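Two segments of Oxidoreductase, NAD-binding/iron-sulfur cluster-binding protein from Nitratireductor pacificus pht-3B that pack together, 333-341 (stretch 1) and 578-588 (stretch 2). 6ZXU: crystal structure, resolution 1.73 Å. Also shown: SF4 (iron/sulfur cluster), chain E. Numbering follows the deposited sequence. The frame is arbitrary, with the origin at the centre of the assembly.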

# COMPACT_ATOMS: atom_id res chain seq x y z
N GLU A 333 24.29 -0.73 5.08
CA GLU A 333 22.97 -1.36 5.22
C GLU A 333 21.90 -0.78 4.34
O GLU A 333 20.82 -1.39 4.21
CB GLU A 333 22.51 -1.33 6.64
CG GLU A 333 23.25 -2.37 7.49
CD GLU A 333 22.93 -3.89 7.10
OE1 GLU A 333 21.73 -4.35 7.04
OE2 GLU A 333 23.92 -4.63 6.78
N LYS A 334 22.24 0.27 3.58
CA LYS A 334 21.26 1.03 2.81
C LYS A 334 20.52 0.16 1.83
O LYS A 334 19.28 0.28 1.72
CB LYS A 334 21.89 2.24 2.12
CG LYS A 334 21.19 2.82 0.85
CD LYS A 334 19.87 3.32 1.07
CE LYS A 334 19.25 4.11 -0.11
NZ LYS A 334 19.16 3.48 -1.44
N LYS A 335 21.22 -0.68 1.04
CA LYS A 335 20.50 -1.44 -0.04
C LYS A 335 19.71 -2.61 0.59
O LYS A 335 18.69 -3.05 0.07
CB LYS A 335 21.45 -2.04 -1.10
N ARG A 336 20.17 -3.08 1.73
CA ARG A 336 19.65 -4.35 2.28
C ARG A 336 18.45 -4.18 3.20
O ARG A 336 17.64 -5.10 3.33
CB ARG A 336 20.78 -4.94 3.10
CG ARG A 336 20.52 -6.29 3.55
CD ARG A 336 21.60 -6.78 4.50
NE ARG A 336 20.97 -7.97 5.07
CZ ARG A 336 20.76 -8.15 6.37
NH1 ARG A 336 21.15 -7.22 7.25
NH2 ARG A 336 20.25 -9.32 6.80
N PHE A 337 18.37 -3.06 3.90
CA PHE A 337 17.51 -2.97 5.09
C PHE A 337 16.01 -3.28 4.86
O PHE A 337 15.39 -3.89 5.73
CB PHE A 337 17.69 -1.66 5.84
CG PHE A 337 16.91 -0.52 5.24
CD1 PHE A 337 17.43 0.20 4.22
CD2 PHE A 337 15.65 -0.20 5.72
CE1 PHE A 337 16.75 1.27 3.65
CE2 PHE A 337 14.95 0.86 5.16
CZ PHE A 337 15.49 1.57 4.10
N PRO A 338 15.46 -2.98 3.69
CA PRO A 338 14.09 -3.36 3.49
C PRO A 338 13.88 -4.69 2.77
O PRO A 338 12.73 -5.06 2.45
CB PRO A 338 13.55 -2.21 2.58
CG PRO A 338 14.73 -1.86 1.71
CD PRO A 338 15.98 -2.22 2.52
N MET A 339 14.98 -5.39 2.54
CA MET A 339 14.95 -6.63 1.73
C MET A 339 15.53 -7.82 2.48
O MET A 339 16.02 -8.75 1.88
CB MET A 339 15.74 -6.40 0.44
CG MET A 339 14.97 -5.49 -0.53
SD MET A 339 13.57 -6.32 -1.20
CE MET A 339 12.36 -5.03 -1.58
N LYS A 340 15.41 -7.80 3.78
CA LYS A 340 15.89 -8.86 4.59
C LYS A 340 14.93 -10.04 4.64
O LYS A 340 15.34 -11.15 4.87
CB LYS A 340 16.11 -8.36 6.02
CG LYS A 340 16.99 -7.16 6.13
CD LYS A 340 17.30 -6.96 7.64
CE LYS A 340 17.37 -5.53 8.06
NZ LYS A 340 17.84 -5.33 9.46
N HIS A 341 13.61 -9.82 4.43
CA HIS A 341 12.65 -10.90 4.52
C HIS A 341 12.35 -11.45 3.13
O HIS A 341 12.28 -10.69 2.17
CB HIS A 341 11.38 -10.40 5.19
CG HIS A 341 10.41 -11.48 5.53
ND1 HIS A 341 9.61 -12.08 4.58
CD2 HIS A 341 10.11 -12.05 6.70
CE1 HIS A 341 8.83 -12.98 5.17
NE2 HIS A 341 9.14 -12.99 6.45
N TYR A 578 17.71 4.42 12.67
CA TYR A 578 16.99 3.28 13.21
C TYR A 578 16.45 2.36 12.10
O TYR A 578 16.70 1.16 12.10
CB TYR A 578 15.88 3.71 14.19
CG TYR A 578 15.22 2.54 14.87
CD1 TYR A 578 15.85 1.88 15.91
CD2 TYR A 578 14.01 2.04 14.44
CE1 TYR A 578 15.28 0.76 16.52
CE2 TYR A 578 13.42 0.94 15.05
CZ TYR A 578 14.06 0.30 16.11
OH TYR A 578 13.48 -0.80 16.71
N ARG A 579 15.75 2.91 11.15
CA ARG A 579 15.17 2.08 10.12
C ARG A 579 16.22 1.32 9.28
O ARG A 579 16.05 0.13 8.98
CB ARG A 579 14.29 2.94 9.20
CG ARG A 579 13.10 3.56 9.86
CD ARG A 579 12.08 4.21 8.89
NE ARG A 579 11.35 3.21 8.17
CZ ARG A 579 11.09 3.22 6.90
NH1 ARG A 579 10.36 2.26 6.37
NH2 ARG A 579 11.47 4.23 6.17
N VAL A 580 17.32 2.00 8.89
CA VAL A 580 18.34 1.41 8.03
C VAL A 580 19.15 0.35 8.80
O VAL A 580 19.49 -0.69 8.25
CB VAL A 580 19.27 2.48 7.46
CG1 VAL A 580 20.48 1.90 6.77
CG2 VAL A 580 18.45 3.32 6.44
N THR A 581 19.46 0.65 10.05
CA THR A 581 20.44 -0.15 10.79
C THR A 581 19.94 -1.04 11.96
O THR A 581 20.69 -1.84 12.44
CB THR A 581 21.62 0.69 11.36
OG1 THR A 581 21.20 1.40 12.49
CG2 THR A 581 22.21 1.66 10.35
N GLN A 582 18.73 -0.90 12.46
CA GLN A 582 18.32 -1.79 13.53
C GLN A 582 18.22 -3.25 13.05
O GLN A 582 17.87 -3.52 11.89
CB GLN A 582 17.05 -1.30 14.20
CG GLN A 582 15.75 -1.43 13.37
CD GLN A 582 15.01 -2.71 13.70
OE1 GLN A 582 15.37 -3.44 14.62
NE2 GLN A 582 13.94 -2.96 12.99
N MET A 583 18.60 -4.18 13.93
CA MET A 583 18.88 -5.54 13.54
C MET A 583 17.86 -6.58 14.05
O MET A 583 18.04 -7.76 13.78
CB MET A 583 20.26 -5.95 14.07
CG MET A 583 21.39 -5.11 13.53
SD MET A 583 23.04 -5.52 14.28
CE MET A 583 22.89 -4.79 15.96
N LYS A 584 16.82 -6.13 14.75
CA LYS A 584 15.79 -7.01 15.25
C LYS A 584 14.49 -6.93 14.41
O LYS A 584 13.41 -7.27 14.87
CB LYS A 584 15.58 -6.82 16.71
CG LYS A 584 16.87 -6.77 17.53
CD LYS A 584 16.79 -7.35 18.90
CE LYS A 584 15.90 -6.62 19.83
NZ LYS A 584 15.40 -7.48 20.97
N GLY A 585 14.63 -6.50 13.21
CA GLY A 585 13.57 -6.51 12.24
C GLY A 585 14.03 -5.92 10.93
O GLY A 585 15.21 -5.57 10.74
N SER A 586 13.07 -5.69 10.02
CA SER A 586 13.35 -5.04 8.73
C SER A 586 12.67 -3.65 8.64
O SER A 586 11.48 -3.57 8.41
CB SER A 586 12.83 -5.93 7.64
OG SER A 586 13.42 -5.57 6.45
N ALA A 587 13.43 -2.60 8.90
CA ALA A 587 12.95 -1.18 8.91
C ALA A 587 11.95 -0.97 10.05
O ALA A 587 12.05 -1.61 11.07
CB ALA A 587 12.40 -0.81 7.56
N CYS A 588 11.02 -0.05 9.92
CA CYS A 588 10.15 0.37 10.99
C CYS A 588 9.02 1.24 10.48
O CYS A 588 9.25 2.06 9.58
CB CYS A 588 10.90 1.16 12.07
SG CYS A 588 9.91 1.69 13.55
FE1 SF4 E . 10.86 6.29 12.34
FE2 SF4 E . 9.94 3.95 13.51
FE3 SF4 E . 8.18 6.08 13.09
FE4 SF4 E . 10.14 6.22 15.01
S1 SF4 E . 8.44 4.82 14.93
S2 SF4 E . 9.58 7.78 13.48
S3 SF4 E . 11.80 5.05 13.99
S4 SF4 E . 9.31 4.94 11.55
O HOH W 1 19.78 -3.40 8.46
O HOH W 2 12.25 -7.17 4.31

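Where a helix ends and its chain runs on as a loop, backbone carbonyls are left without partners, and a neighbouring segment can bind by supplying donors to them. The contact between 333-341 and 578-588 is a clear example. The CA-to-CB bond of Lys340 points toward the second stretch, and its ammonium lies among carbonyl oxygens: NZ donates to Gly585 O at 2.9 Å and, more weakly, to Gln582 O at 3.0 Å. Gln582 is the first residue to leave helical geometry, so the lysine bridges two points of the loop that follows the helix. No carboxylate of the second stretch is involved; the charge is met by carbonyl dipoles and a water.

The exchange also runs the other way. Ser586 OG donates to Phe337 O at 2.7 Å, fastening the loop to the turn that spans Arg336 to Met339, itself closed by Met339 N to Arg336 O at 2.8 Å.

Water completes both sites. Water 1 accepts from Lys340 NZ (2.9 Å) and donates to Glu333 OE1 (2.6 Å) and Val580 O (2.7 Å), while Glu333 OE1 also forms a salt bridge with Arg336 NH1 at 2.9 Å. Water 2 donates to Ser586 OG (2.9 Å) and accepts from His341 N (3.0 Å).

Beside this polar network lies the apolar packing, centred on the buried ring of Phe337. The backbones approach closely here: Phe337 CA lies 5.3 Å from Val580 CA, and Pro338 CA 5.6 Å from Ser586 CA. Val580 CG2 sits over the face of the Phe337 ring, 4.0 Å from its centroid, in a CH-pi contact. Ala587 CB meets the ring edge, 3.8 Å from Phe337 CD2. Farther out, Glu333 CB packs against Val580 CG1 at 3.8 Å. The second stretch then leads to Cys588, whose SG binds FE2 of the iron-sulfur cluster at 2.3 Å.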